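Local coordinates for protein esterase (uncultured bacterium FLS12, PDB 4RGY) that hydrolyses esters as an alkaline esterase active at low temperature, and belongs to the alpha/beta-hydrolase clan, at residues S19-L24 and D54-W59; A145-S150 and Q255-W260; A193-M198 and R230-D235. All blocks are in the same frame, centred on the assembly; numbering follows the deposited sequence.

Contact 1 of 3, residues S19-L24 and D54-W59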
ATOM      1  N   SER A  19       8.178   0.345   7.975  1.00 12.67           N
ATOM      2  CA  SER A  19       7.776  -0.376   6.781  1.00 12.10           C
ATOM      3  C   SER A  19       8.966  -0.884   5.995  1.00 11.59           C
ATOM      4  O   SER A  19      10.054  -0.324   6.089  1.00 12.92           O
ATOM      5  CB  SER A  19       6.960   0.542   5.871  1.00 13.77           C
ATOM      6  OG  SER A  19       5.815   1.011   6.553  1.00 16.95           O
ATOM      7  N   MET A  20       8.754  -1.942   5.222  1.00 11.80           N
ATOM      8  CA  MET A  20       9.728  -2.372   4.222  1.00 10.89           C
ATOM      9  C   MET A  20       8.989  -2.917   3.009  1.00 11.64           C
ATOM     10  O   MET A  20       7.804  -3.273   3.084  1.00 12.12           O
ATOM     11  CB  MET A  20      10.663  -3.445   4.780  1.00 13.60           C
ATOM     12  CG  MET A  20       9.978  -4.756   5.113  1.00 13.03           C
ATOM     13  SD  MET A  20      11.199  -5.937   5.705  1.00 14.36           S
ATOM     14  CE  MET A  20      10.133  -7.160   6.461  1.00 19.05           C
ATOM     15  N   THR A  21       9.687  -2.976   1.875  1.00 11.38           N
ATOM     16  CA  THR A  21       9.150  -3.589   0.669  1.00 12.49           C
ATOM     17  C   THR A  21       9.933  -4.861   0.414  1.00 11.24           C
ATOM     18  O   THR A  21      11.161  -4.850   0.487  1.00 12.59           O
ATOM     19  CB  THR A  21       9.342  -2.659  -0.533  1.00 12.75           C
ATOM     20  OG1 THR A  21       8.721  -1.396  -0.252  1.00 14.92           O
ATOM     21  CG2 THR A  21       8.744  -3.260  -1.790  1.00 14.47           C
ATOM     22  N   VAL A  22       9.233  -5.952   0.134  1.00 12.39           N
ATOM     23  CA  VAL A  22       9.882  -7.228  -0.143  1.00 13.52           C
ATOM     24  C   VAL A  22       9.357  -7.786  -1.457  1.00 12.40           C
ATOM     25  O   VAL A  22       8.152  -7.765  -1.717  1.00 13.65           O
ATOM     26  CB  VAL A  22       9.630  -8.241   1.004  1.00 11.63           C
ATOM     27  CG1 VAL A  22      10.104  -9.633   0.626  1.00 15.94           C
ATOM     28  CG2 VAL A  22      10.314  -7.771   2.289  1.00 14.05           C
ATOM     29  N   ILE A  23      10.259  -8.283  -2.300  1.00 12.54           N
ATOM     30  CA  ILE A  23       9.806  -9.052  -3.451  1.00 13.89           C
ATOM     31  C   ILE A  23      10.313 -10.485  -3.352  1.00 14.64           C
ATOM     32  O   ILE A  23      11.477 -10.721  -3.014  1.00 14.70           O
ATOM     33  CB  ILE A  23      10.169  -8.405  -4.793  1.00 18.67           C
ATOM     34  CG1 ILE A  23      11.619  -7.976  -4.830  1.00 17.75           C
ATOM     35  CG2 ILE A  23       9.286  -7.193  -5.055  1.00 21.06           C
ATOM     36  CD1 ILE A  23      12.013  -7.334  -6.159  1.00 18.97           C
ATOM     37  N   LEU A  24       9.402 -11.425  -3.602  1.00 14.13           N
ATOM     38  CA  LEU A  24       9.661 -12.853  -3.453  1.00 16.78           C
ATOM     39  C   LEU A  24       9.364 -13.541  -4.762  1.00 19.21           C
ATOM     40  O   LEU A  24       8.363 -13.234  -5.405  1.00 18.59           O
ATOM     41  CB  LEU A  24       8.691 -13.468  -2.445  1.00 18.48           C
ATOM     42  CG  LEU A  24       8.911 -13.605  -0.952  1.00 26.07           C
ATOM     43  CD1 LEU A  24       7.818 -14.527  -0.390  1.00 23.09           C
ATOM     44  CD2 LEU A  24      10.302 -14.149  -0.644  1.00 23.84           C
ATOM     45  N   ASP A  54      15.903   8.955   1.112  1.00 11.36           N
ATOM     46  CA  ASP A  54      15.001   7.952   0.550  1.00 12.05           C
ATOM     47  C   ASP A  54      14.288   7.160   1.635  1.00 11.86           C
ATOM     48  O   ASP A  54      14.661   7.209   2.815  1.00 12.99           O
ATOM     49  CB  ASP A  54      15.779   6.953  -0.305  1.00 11.12           C
ATOM     50  CG  ASP A  54      16.410   7.572  -1.530  1.00 13.06           C
ATOM     51  OD1 ASP A  54      15.868   8.556  -2.074  1.00 14.45           O
ATOM     52  OD2 ASP A  54      17.459   7.049  -1.978  1.00 13.78           O
ATOM     53  N   ASP A  55      13.273   6.406   1.208  1.00 11.58           N
ATOM     54  CA  ASP A  55      12.646   5.405   2.068  1.00 12.21           C
ATOM     55  C   ASP A  55      12.672   4.026   1.390  1.00 12.19           C
ATOM     56  O   ASP A  55      13.389   3.825   0.389  1.00 12.67           O
ATOM     57  CB  ASP A  55      11.225   5.824   2.480  1.00 13.05           C
ATOM     58  CG  ASP A  55      10.263   5.916   1.296  1.00 14.74           C
ATOM     59  OD1 ASP A  55      10.613   5.489   0.180  1.00 13.33           O
ATOM     60  OD2 ASP A  55       9.145   6.430   1.478  1.00 15.95           O
ATOM     61  N   HIS A  56      11.891   3.092   1.919  1.00 13.66           N
ATOM     62  CA  HIS A  56      11.866   1.705   1.454  1.00 11.90           C
ATOM     63  C   HIS A  56      11.167   1.525   0.109  1.00 14.29           C
ATOM     64  O   HIS A  56      11.072   0.403  -0.381  1.00 14.50           O
ATOM     65  CB  HIS A  56      11.088   0.885   2.483  1.00 12.82           C
ATOM     66  CG  HIS A  56       9.686   1.368   2.659  1.00 10.98           C
ATOM     67  ND1 HIS A  56       9.391   2.569   3.270  1.00 13.96           N
ATOM     68  CD2 HIS A  56       8.505   0.859   2.234  1.00 12.84           C
ATOM     69  CE1 HIS A  56       8.086   2.765   3.241  1.00 13.66           C
ATOM     70  NE2 HIS A  56       7.524   1.742   2.623  1.00 14.53           N
ATOM     71  N   THR A  57      10.645   2.604  -0.466  1.00 11.52           N
ATOM     72  CA  THR A  57       9.880   2.509  -1.715  1.00 13.20           C
ATOM     73  C   THR A  57      10.666   2.935  -2.959  1.00 11.92           C
ATOM     74  O   THR A  57      10.225   2.705  -4.085  1.00 13.24           O
ATOM     75  CB  THR A  57       8.593   3.379  -1.693  1.00 12.38           C
ATOM     76  OG1 THR A  57       8.941   4.762  -1.811  1.00 14.17           O
ATOM     77  CG2 THR A  57       7.757   3.148  -0.428  1.00 13.05           C
ATOM     78  N   ILE A  58      11.795   3.601  -2.756  1.00 11.31           N
ATOM     79  CA  ILE A  58      12.469   4.250  -3.876  1.00 11.78           C
ATOM     80  C   ILE A  58      13.042   3.287  -4.912  1.00 11.16           C
ATOM     81  O   ILE A  58      12.950   3.553  -6.119  1.00 12.33           O
ATOM     82  CB  ILE A  58      13.558   5.236  -3.379  1.00 12.30           C
ATOM     83  CG1 ILE A  58      14.010   6.162  -4.505  1.00 14.71           C
ATOM     84  CG2 ILE A  58      14.758   4.507  -2.772  1.00 20.42           C
ATOM     85  CD1 ILE A  58      13.085   7.334  -4.706  1.00 23.21           C
ATOM     86  N   TRP A  59      13.617   2.169  -4.476  1.00 11.67           N
ATOM     87  CA  TRP A  59      14.172   1.221  -5.435  1.00 12.44           C
ATOM     88  C   TRP A  59      13.081   0.689  -6.371  1.00 12.59           C
ATOM     89  O   TRP A  59      13.283   0.600  -7.581  1.00 12.82           O
ATOM     90  CB  TRP A  59      14.895   0.064  -4.737  1.00 10.61           C
ATOM     91  CG  TRP A  59      16.344   0.350  -4.428  1.00 11.72           C
ATOM     92  CD1 TRP A  59      16.873   0.727  -3.235  1.00 12.39           C
ATOM     93  CD2 TRP A  59      17.442   0.275  -5.349  1.00 11.70           C
ATOM     94  NE1 TRP A  59      18.237   0.897  -3.350  1.00 12.78           N
ATOM     95  CE2 TRP A  59      18.608   0.630  -4.641  1.00 11.82           C
ATOM     96  CE3 TRP A  59      17.550  -0.048  -6.707  1.00 12.81           C
ATOM     97  CZ2 TRP A  59      19.867   0.659  -5.239  1.00 13.78           C
ATOM     98  CZ3 TRP A  59      18.808  -0.019  -7.307  1.00 12.39           C
ATOM     99  CH2 TRP A  59      19.949   0.338  -6.570  1.00 12.98           C
TER
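The imidazole of H56 lies against S19 in a CH-pi contact. S19 CB sits 3.7 Å from the ring centroid, 22° off the ring normal and displaced toward the rim where NE2 and CE1 lie. On the opposite face the methyl CG2 of T57 stands 3.4 Å above the plane, so the ring is sandwiched between two small aliphatic groups. H56 CG falls between its own backbone N and carbonyl carbon (chi1 60°), the crowded position. A serine suits the strand side: with nothing beyond CB but a hydroxyl, which turns to D8 OD1 of strand 2-11, it lets the ring settle close.

Strand 16-25 is second from one edge of the mixed alpha/beta-hydrolase sheet, beside strand 2-11, and residues 54-59 form the turn that follows strand 45-49 and opens helix 58-62.

T21 OG1 lies 3.0 Å from H56 O, but its single proton may go instead to Q6, so this hydrogen bond is not settled. The same oxygen approaches the ring edge, 3.4 Å from H56 CD2, and the two side chains cross at about a right angle. Within the type I turn from D55 to I58, D55 OD1 caps the backbone by accepting T57 N at 3.0 Å, from above the carboxylate plane. It also takes T57 OG1 at 2.7 Å, on the syn side; that hydroxyl is bonded to R61 NH1 as well.

Contact 2 of 3, residues A145-S150 and Q255-W260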
ATOM      1  N   ALA A 145      28.498 -11.285  -0.369  1.00 16.42           N
ATOM      2  CA  ALA A 145      28.826 -10.179  -1.265  1.00 16.24           C
ATOM      3  C   ALA A 145      28.217  -8.883  -0.753  1.00 15.14           C
ATOM      4  O   ALA A 145      27.135  -8.896  -0.155  1.00 15.36           O
ATOM      5  CB  ALA A 145      28.334 -10.465  -2.670  1.00 15.78           C
ATOM      6  N   ALA A 146      28.927  -7.781  -0.976  1.00 13.22           N
ATOM      7  CA  ALA A 146      28.493  -6.440  -0.588  1.00 14.95           C
ATOM      8  C   ALA A 146      28.872  -5.480  -1.709  1.00 13.95           C
ATOM      9  O   ALA A 146      30.005  -5.513  -2.208  1.00 14.52           O
ATOM     10  CB  ALA A 146      29.138  -6.012   0.735  1.00 14.32           C
ATOM     11  N   ALA A 147      27.942  -4.614  -2.101  1.00 13.88           N
ATOM     12  CA  ALA A 147      28.133  -3.739  -3.252  1.00 13.10           C
ATOM     13  C   ALA A 147      27.718  -2.311  -2.952  1.00 12.40           C
ATOM     14  O   ALA A 147      26.631  -2.072  -2.388  1.00 13.65           O
ATOM     15  CB  ALA A 147      27.338  -4.258  -4.438  1.00 13.78           C
ATOM     16  N   SER A 148      28.574  -1.364  -3.326  1.00 13.97           N
ATOM     17  CA  SER A 148      28.266   0.052  -3.181  1.00 11.18           C
ATOM     18  C   SER A 148      28.119   0.749  -4.525  1.00 12.35           C
ATOM     19  O   SER A 148      28.993   0.643  -5.392  1.00 12.87           O
ATOM     20  CB  SER A 148      29.353   0.747  -2.364  1.00 12.21           C
ATOM     21  OG  SER A 148      29.209   2.164  -2.404  1.00 13.16           O
ATOM     22  N   LEU A 149      27.009   1.469  -4.694  1.00 13.34           N
ATOM     23  CA  LEU A 149      26.756   2.245  -5.907  1.00 12.23           C
ATOM     24  C   LEU A 149      26.769   3.723  -5.554  1.00 12.98           C
ATOM     25  O   LEU A 149      25.940   4.175  -4.761  1.00 12.93           O
ATOM     26  CB  LEU A 149      25.407   1.868  -6.532  1.00 14.53           C
ATOM     27  CG  LEU A 149      25.230   0.430  -7.025  1.00 12.70           C
ATOM     28  CD1 LEU A 149      24.888  -0.499  -5.863  1.00 16.33           C
ATOM     29  CD2 LEU A 149      24.131   0.359  -8.075  1.00 16.78           C
ATOM     30  N   SER A 150      27.730   4.463  -6.107  1.00 13.25           N
ATOM     31  CA  SER A 150      27.861   5.892  -5.825  1.00 13.20           C
ATOM     32  C   SER A 150      27.817   6.151  -4.326  1.00 12.95           C
ATOM     33  O   SER A 150      27.046   6.993  -3.843  1.00 12.66           O
ATOM     34  CB  SER A 150      26.747   6.666  -6.529  1.00 15.25           C
ATOM     35  OG  SER A 150      26.664   6.281  -7.890  1.00 13.98           O
ATOM     36  N   GLN A 255      21.785  -3.719 -12.519  1.00 14.87           N
ATOM     37  CA  GLN A 255      21.794  -4.899 -13.392  1.00 15.49           C
ATOM     38  C   GLN A 255      23.177  -5.556 -13.434  1.00 14.06           C
ATOM     39  O   GLN A 255      23.289  -6.783 -13.429  1.00 15.31           O
ATOM     40  CB  GLN A 255      21.338  -4.526 -14.800  1.00 15.53           C
ATOM     41  CG  GLN A 255      19.885  -4.067 -14.849  1.00 16.75           C
ATOM     42  CD  GLN A 255      19.529  -3.502 -16.195  1.00 17.82           C
ATOM     43  OE1 GLN A 255      19.409  -4.243 -17.175  1.00 19.79           O
ATOM     44  NE2 GLN A 255      19.371  -2.186 -16.266  1.00 16.06           N
ATOM     45  N   ARG A 256      24.226  -4.737 -13.440  1.00 14.91           N
ATOM     46  CA  ARG A 256      25.590  -5.255 -13.437  1.00 17.02           C
ATOM     47  C   ARG A 256      25.907  -5.886 -12.088  1.00 15.20           C
ATOM     48  O   ARG A 256      26.525  -6.945 -12.015  1.00 16.35           O
ATOM     49  CB  ARG A 256      26.580  -4.144 -13.771  1.00 16.45           C
ATOM     50  CG  ARG A 256      26.313  -3.495 -15.127  1.00 18.80           C
ATOM     51  CD  ARG A 256      27.393  -2.486 -15.478  1.00 22.90           C
ATOM     52  NE  ARG A 256      28.710  -3.112 -15.529  1.00 21.36           N
ATOM     53  CZ  ARG A 256      29.207  -3.736 -16.594  1.00 26.38           C
ATOM     54  NH1 ARG A 256      28.489  -3.833 -17.710  1.00 28.34           N
ATOM     55  NH2 ARG A 256      30.417  -4.275 -16.544  1.00 27.94           N
ATOM     56  N   VAL A 257      25.457  -5.255 -11.010  1.00 14.00           N
ATOM     57  CA  VAL A 257      25.650  -5.833  -9.689  1.00 14.79           C
ATOM     58  C   VAL A 257      24.953  -7.189  -9.580  1.00 14.58           C
ATOM     59  O   VAL A 257      25.524  -8.141  -9.048  1.00 15.29           O
ATOM     60  CB  VAL A 257      25.157  -4.890  -8.581  1.00 13.87           C
ATOM     61  CG1 VAL A 257      25.091  -5.617  -7.241  1.00 15.38           C
ATOM     62  CG2 VAL A 257      26.073  -3.668  -8.488  1.00 15.73           C
ATOM     63  N   LEU A 258      23.723  -7.280 -10.086  1.00 14.25           N
ATOM     64  CA  LEU A 258      22.988  -8.539 -10.042  1.00 14.81           C
ATOM     65  C   LEU A 258      23.729  -9.665 -10.775  1.00 14.27           C
ATOM     66  O   LEU A 258      23.796 -10.783 -10.280  1.00 17.24           O
ATOM     67  CB  LEU A 258      21.571  -8.363 -10.598  1.00 15.22           C
ATOM     68  CG  LEU A 258      20.604  -7.550  -9.726  1.00 13.82           C
ATOM     69  CD1 LEU A 258      19.340  -7.261 -10.505  1.00 16.22           C
ATOM     70  CD2 LEU A 258      20.274  -8.270  -8.425  1.00 15.15           C
ATOM     71  N   ALA A 259      24.297  -9.360 -11.937  1.00 15.27           N
ATOM     72  CA  ALA A 259      25.035 -10.361 -12.711  1.00 16.32           C
ATOM     73  C   ALA A 259      26.302 -10.811 -11.999  1.00 18.15           C
ATOM     74  O   ALA A 259      26.779 -11.936 -12.192  1.00 19.97           O
ATOM     75  CB  ALA A 259      25.373  -9.819 -14.091  1.00 17.59           C
ATOM     76  N   TRP A 260      26.840  -9.916 -11.181  1.00 17.01           N
ATOM     77  CA  TRP A 260      28.091 -10.119 -10.469  1.00 17.50           C
ATOM     78  C   TRP A 260      27.922 -10.921  -9.176  1.00 16.82           C
ATOM     79  O   TRP A 260      28.883 -11.501  -8.671  1.00 18.57           O
ATOM     80  CB  TRP A 260      28.709  -8.745 -10.198  1.00 16.42           C
ATOM     81  CG  TRP A 260      29.794  -8.663  -9.149  1.00 16.85           C
ATOM     82  CD1 TRP A 260      31.146  -8.761  -9.347  1.00 19.37           C
ATOM     83  CD2 TRP A 260      29.613  -8.405  -7.754  1.00 15.24           C
ATOM     84  NE1 TRP A 260      31.813  -8.596  -8.153  1.00 17.53           N
ATOM     85  CE2 TRP A 260      30.895  -8.367  -7.161  1.00 16.77           C
ATOM     86  CE3 TRP A 260      28.492  -8.191  -6.947  1.00 16.03           C
ATOM     87  CZ2 TRP A 260      31.079  -8.148  -5.798  1.00 17.02           C
ATOM     88  CZ3 TRP A 260      28.675  -7.972  -5.598  1.00 17.56           C
ATOM     89  CH2 TRP A 260      29.960  -7.951  -5.033  1.00 17.29           C
TER
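W260 reaches from helix 247-260 to the alanines of strand 145-149. Its CB stays beside its own helix, 3.4 Å from V257 O, an oxygen that lies in the indole plane, at its edge. CG is anti to the backbone N (chi1 163°), and the six-membered ring reaches the strand. There CZ3 comes 3.9 Å from A145 CB and 4.1 Å from A147 CB, so one ring carbon touches two methyls of the strand. CH2, at the far tip, is 3.8 Å from A145 CB and 3.7 Å from A146 O. K207 makes a cation-pi contact with the ring, and Y209 meets it with the planes at about 60°.

In the alpha/beta-hydrolase fold the last helix packs on the central sheet. Here the short helix and strand segments run nearly antiparallel, at 166°, with their axes 10.1 Å apart. Alanines suit the strand because their methyls fill little depth and let the indole and V257 come close. One turn before W260, V257 CG1 meets A147 CB at 3.8 Å, while its CG2 branch turns to L149 CD1, a looser contact at 4.3 Å. An alanine in place of W260 would probably take away the ring carbons that cover A145 CB and part of A147 CB, opening a gap between helix and strand and depriving K207 of its aromatic partner. S150 OG is hydrogen-bonded to W250 NE1 of the same helix.

Contact 3 of 3, residues A193-M198 and R230-D235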
ATOM      1  N   ALA A 193      39.225   2.271   7.731  1.00 11.43           N
ATOM      2  CA  ALA A 193      39.746   1.441   8.810  1.00 13.44           C
ATOM      3  C   ALA A 193      39.243   0.010   8.703  1.00 13.30           C
ATOM      4  O   ALA A 193      39.999  -0.949   8.905  1.00 14.37           O
ATOM      5  CB  ALA A 193      39.371   2.040  10.174  1.00 13.69           C
ATOM      6  N   LEU A 194      37.959  -0.153   8.391  1.00 12.86           N
ATOM      7  CA  LEU A 194      37.399  -1.484   8.239  1.00 13.56           C
ATOM      8  C   LEU A 194      38.105  -2.249   7.115  1.00 12.12           C
ATOM      9  O   LEU A 194      38.353  -3.452   7.241  1.00 13.36           O
ATOM     10  CB  LEU A 194      35.887  -1.418   7.996  1.00 11.35           C
ATOM     11  CG  LEU A 194      35.059  -0.793   9.138  1.00 12.41           C
ATOM     12  CD1 LEU A 194      33.591  -0.803   8.764  1.00 13.97           C
ATOM     13  CD2 LEU A 194      35.264  -1.502  10.471  1.00 15.25           C
ATOM     14  N   ALA A 195      38.430  -1.552   6.028  1.00 12.94           N
ATOM     15  CA  ALA A 195      39.154  -2.161   4.921  1.00 13.08           C
ATOM     16  C   ALA A 195      40.535  -2.645   5.371  1.00 14.15           C
ATOM     17  O   ALA A 195      40.980  -3.714   4.968  1.00 14.20           O
ATOM     18  CB  ALA A 195      39.263  -1.189   3.754  1.00 14.74           C
ATOM     19  N   GLU A 196      41.209  -1.877   6.224  1.00 12.43           N
ATOM     20  CA  GLU A 196      42.489  -2.328   6.779  1.00 14.60           C
ATOM     21  C   GLU A 196      42.348  -3.623   7.579  1.00 15.59           C
ATOM     22  O   GLU A 196      43.215  -4.500   7.527  1.00 16.24           O
ATOM     23  CB  GLU A 196      43.154  -1.230   7.625  1.00 15.18           C
ATOM     24  CG  GLU A 196      43.566  -0.007   6.817  1.00 16.56           C
ATOM     25  CD  GLU A 196      44.580   0.858   7.529  1.00 24.85           C
ATOM     26  OE1 GLU A 196      45.616   0.320   7.973  1.00 26.96           O
ATOM     27  OE2 GLU A 196      44.335   2.076   7.650  1.00 27.05           O
ATOM     28  N   ARG A 197      41.257  -3.754   8.331  1.00 14.78           N
ATOM     29  CA  ARG A 197      41.003  -5.005   9.039  1.00 15.89           C
ATOM     30  C   ARG A 197      40.859  -6.154   8.053  1.00 16.29           C
ATOM     31  O   ARG A 197      41.456  -7.219   8.229  1.00 17.04           O
ATOM     32  CB  ARG A 197      39.716  -4.934   9.862  1.00 16.70           C
ATOM     33  CG  ARG A 197      39.615  -3.773  10.817  1.00 16.53           C
ATOM     34  CD  ARG A 197      38.270  -3.877  11.526  1.00 16.62           C
ATOM     35  NE  ARG A 197      38.046  -2.782  12.455  1.00 16.56           N
ATOM     36  CZ  ARG A 197      37.026  -2.716  13.309  1.00 16.96           C
ATOM     37  NH1 ARG A 197      36.118  -3.682  13.339  1.00 17.98           N
ATOM     38  NH2 ARG A 197      36.914  -1.674  14.113  1.00 17.82           N
ATOM     39  N   MET A 198      40.054  -5.939   7.017  1.00 15.87           N
ATOM     40  CA  MET A 198      39.776  -6.993   6.053  1.00 17.09           C
ATOM     41  C   MET A 198      41.022  -7.453   5.304  1.00 17.99           C
ATOM     42  O   MET A 198      41.168  -8.634   4.997  1.00 19.54           O
ATOM     43  CB  MET A 198      38.719  -6.531   5.056  1.00 21.02           C
ATOM     44  CG  MET A 198      38.218  -7.644   4.166  1.00 27.96           C
ATOM     45  SD  MET A 198      36.444  -7.822   4.313  1.00 39.88           S
ATOM     46  CE  MET A 198      36.351  -7.818   6.106  1.00 18.51           C
ATOM     47  N   ARG A 230      42.761  -0.792  -3.039  1.00 12.12           N
ATOM     48  CA  ARG A 230      43.655  -1.399  -4.025  1.00 13.76           C
ATOM     49  C   ARG A 230      45.081  -1.470  -3.517  1.00 14.67           C
ATOM     50  O   ARG A 230      45.781  -2.451  -3.770  1.00 15.94           O
ATOM     51  CB  ARG A 230      43.633  -0.607  -5.316  1.00 16.82           C
ATOM     52  CG  ARG A 230      42.445  -0.928  -6.152  1.00 20.12           C
ATOM     53  CD  ARG A 230      42.185   0.167  -7.144  1.00 23.59           C
ATOM     54  NE  ARG A 230      41.543  -0.323  -8.359  1.00 24.88           N
ATOM     55  CZ  ARG A 230      40.406  -1.017  -8.440  1.00 31.28           C
ATOM     56  NH1 ARG A 230      39.689  -1.356  -7.362  1.00 30.35           N
ATOM     57  NH2 ARG A 230      39.988  -1.387  -9.645  1.00 29.59           N
ATOM     58  N   GLY A 231      45.511  -0.430  -2.812  1.00 12.72           N
ATOM     59  CA  GLY A 231      46.839  -0.402  -2.222  1.00 13.45           C
ATOM     60  C   GLY A 231      46.976  -1.419  -1.105  1.00 14.66           C
ATOM     61  O   GLY A 231      48.086  -1.855  -0.774  1.00 14.81           O
ATOM     62  N   LEU A 232      45.845  -1.787  -0.501  1.00 13.34           N
ATOM     63  CA  LEU A 232      45.843  -2.794   0.559  1.00 13.82           C
ATOM     64  C   LEU A 232      45.846  -4.219   0.039  1.00 15.08           C
ATOM     65  O   LEU A 232      46.156  -5.145   0.790  1.00 14.96           O
ATOM     66  CB  LEU A 232      44.626  -2.623   1.481  1.00 13.38           C
ATOM     67  CG  LEU A 232      44.527  -1.365   2.332  1.00 13.59           C
ATOM     68  CD1 LEU A 232      43.158  -1.302   2.996  1.00 16.23           C
ATOM     69  CD2 LEU A 232      45.619  -1.361   3.381  1.00 15.81           C
ATOM     70  N   GLY A 233      45.486  -4.407  -1.232  1.00 13.04           N
ATOM     71  CA  GLY A 233      45.348  -5.746  -1.777  1.00 14.89           C
ATOM     72  C   GLY A 233      43.970  -6.361  -1.614  1.00 18.71           C
ATOM     73  O   GLY A 233      43.790  -7.552  -1.867  1.00 19.82           O
ATOM     74  N   LEU A 234      42.999  -5.544  -1.211  1.00 15.83           N
ATOM     75  CA  LEU A 234      41.632  -6.011  -0.994  1.00 19.10           C
ATOM     76  C   LEU A 234      40.880  -6.051  -2.324  1.00 20.23           C
ATOM     77  O   LEU A 234      40.694  -5.009  -2.954  1.00 26.70           O
ATOM     78  CB  LEU A 234      40.948  -5.076   0.014  1.00 21.95           C
ATOM     79  CG  LEU A 234      39.570  -5.406   0.573  1.00 24.69           C
ATOM     80  CD1 LEU A 234      39.590  -6.784   1.176  1.00 24.61           C
ATOM     81  CD2 LEU A 234      39.183  -4.370   1.610  1.00 21.14           C
ATOM     82  N   ASP A 235      40.449  -7.247  -2.739  1.00 20.13           N
ATOM     83  CA  ASP A 235      39.856  -7.495  -4.063  1.00 21.22           C
ATOM     84  C   ASP A 235      38.453  -6.905  -4.252  1.00 19.61           C
ATOM     85  O   ASP A 235      37.468  -7.434  -3.723  1.00 25.01           O
ATOM     86  CB  ASP A 235      39.835  -9.007  -4.358  1.00 23.07           C
ATOM     87  CG  ASP A 235      39.486  -9.340  -5.822  1.00 28.13           C
ATOM     88  OD1 ASP A 235      39.312  -8.421  -6.653  1.00 29.58           O
ATOM     89  OD2 ASP A 235      39.398 -10.546  -6.145  1.00 31.97           O
TER
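This is an apolar contact on the flank of the fold, between helix 191-200 and the C-terminal end of helix 219-232 with the turn after it: A195 and M198 meet L232 and L234. No hydrogen bond crosses it. A195 has a small methyl that both leucines can approach: its CB is 3.8 Å from L234 CD2 and 4.0 Å from L232 CD1. L232 CD1 also lies 3.8 Å from E196 N and 4.1 Å from E196 CG. Glutamate fits this outer margin, since its aliphatic stem can cover the leucine while its carboxylate extends onward.

Helix 219-232 is the crossover between parallel strands 207-213 and 236-241, and it ends in a Schellman motif. G233 takes the positive phi of 89°, at which a CB would jam against the preceding carbonyl oxygen, and its N bonds back to R230 O. The reversal brings L234 against V229 of the last turn, the hydrophobic pairing familiar from this motif, and directs it at helix 191-200 too. There L234 CD1 presses on M198 CG at 3.4 Å, tighter than usual for two carbons, the two side chains crossing at about a right angle. M198 CG is anti to its backbone N (chi1 -171°); beyond CG the chain bends at chi2 and chi3 and its end leads away from L234. The side chain also packs on M137, P140, V205 and P206.

Contacts 1 and 2 both rest on the central sheet, at strands 16-25 and 145-149, with centres about 17 Å apart, and helix 247-260 ties them: it supplies one side of contact 2, and its W247 and I254 pack on residues of segment 54-59. Contact 3 joins a helix to another helix's end and the turn after it, across the chain's centre from contact 1 and within the sequence loop closed by contact 2. The chemistry follows place. Contact 1, with four of five touching residues buried and another subunit nearby, mixes an imidazole face with polar bonds of the turn; contact 2 is buried, pairing alanines with valine and indole; contact 3 is apolar, bordered by the exposed E196.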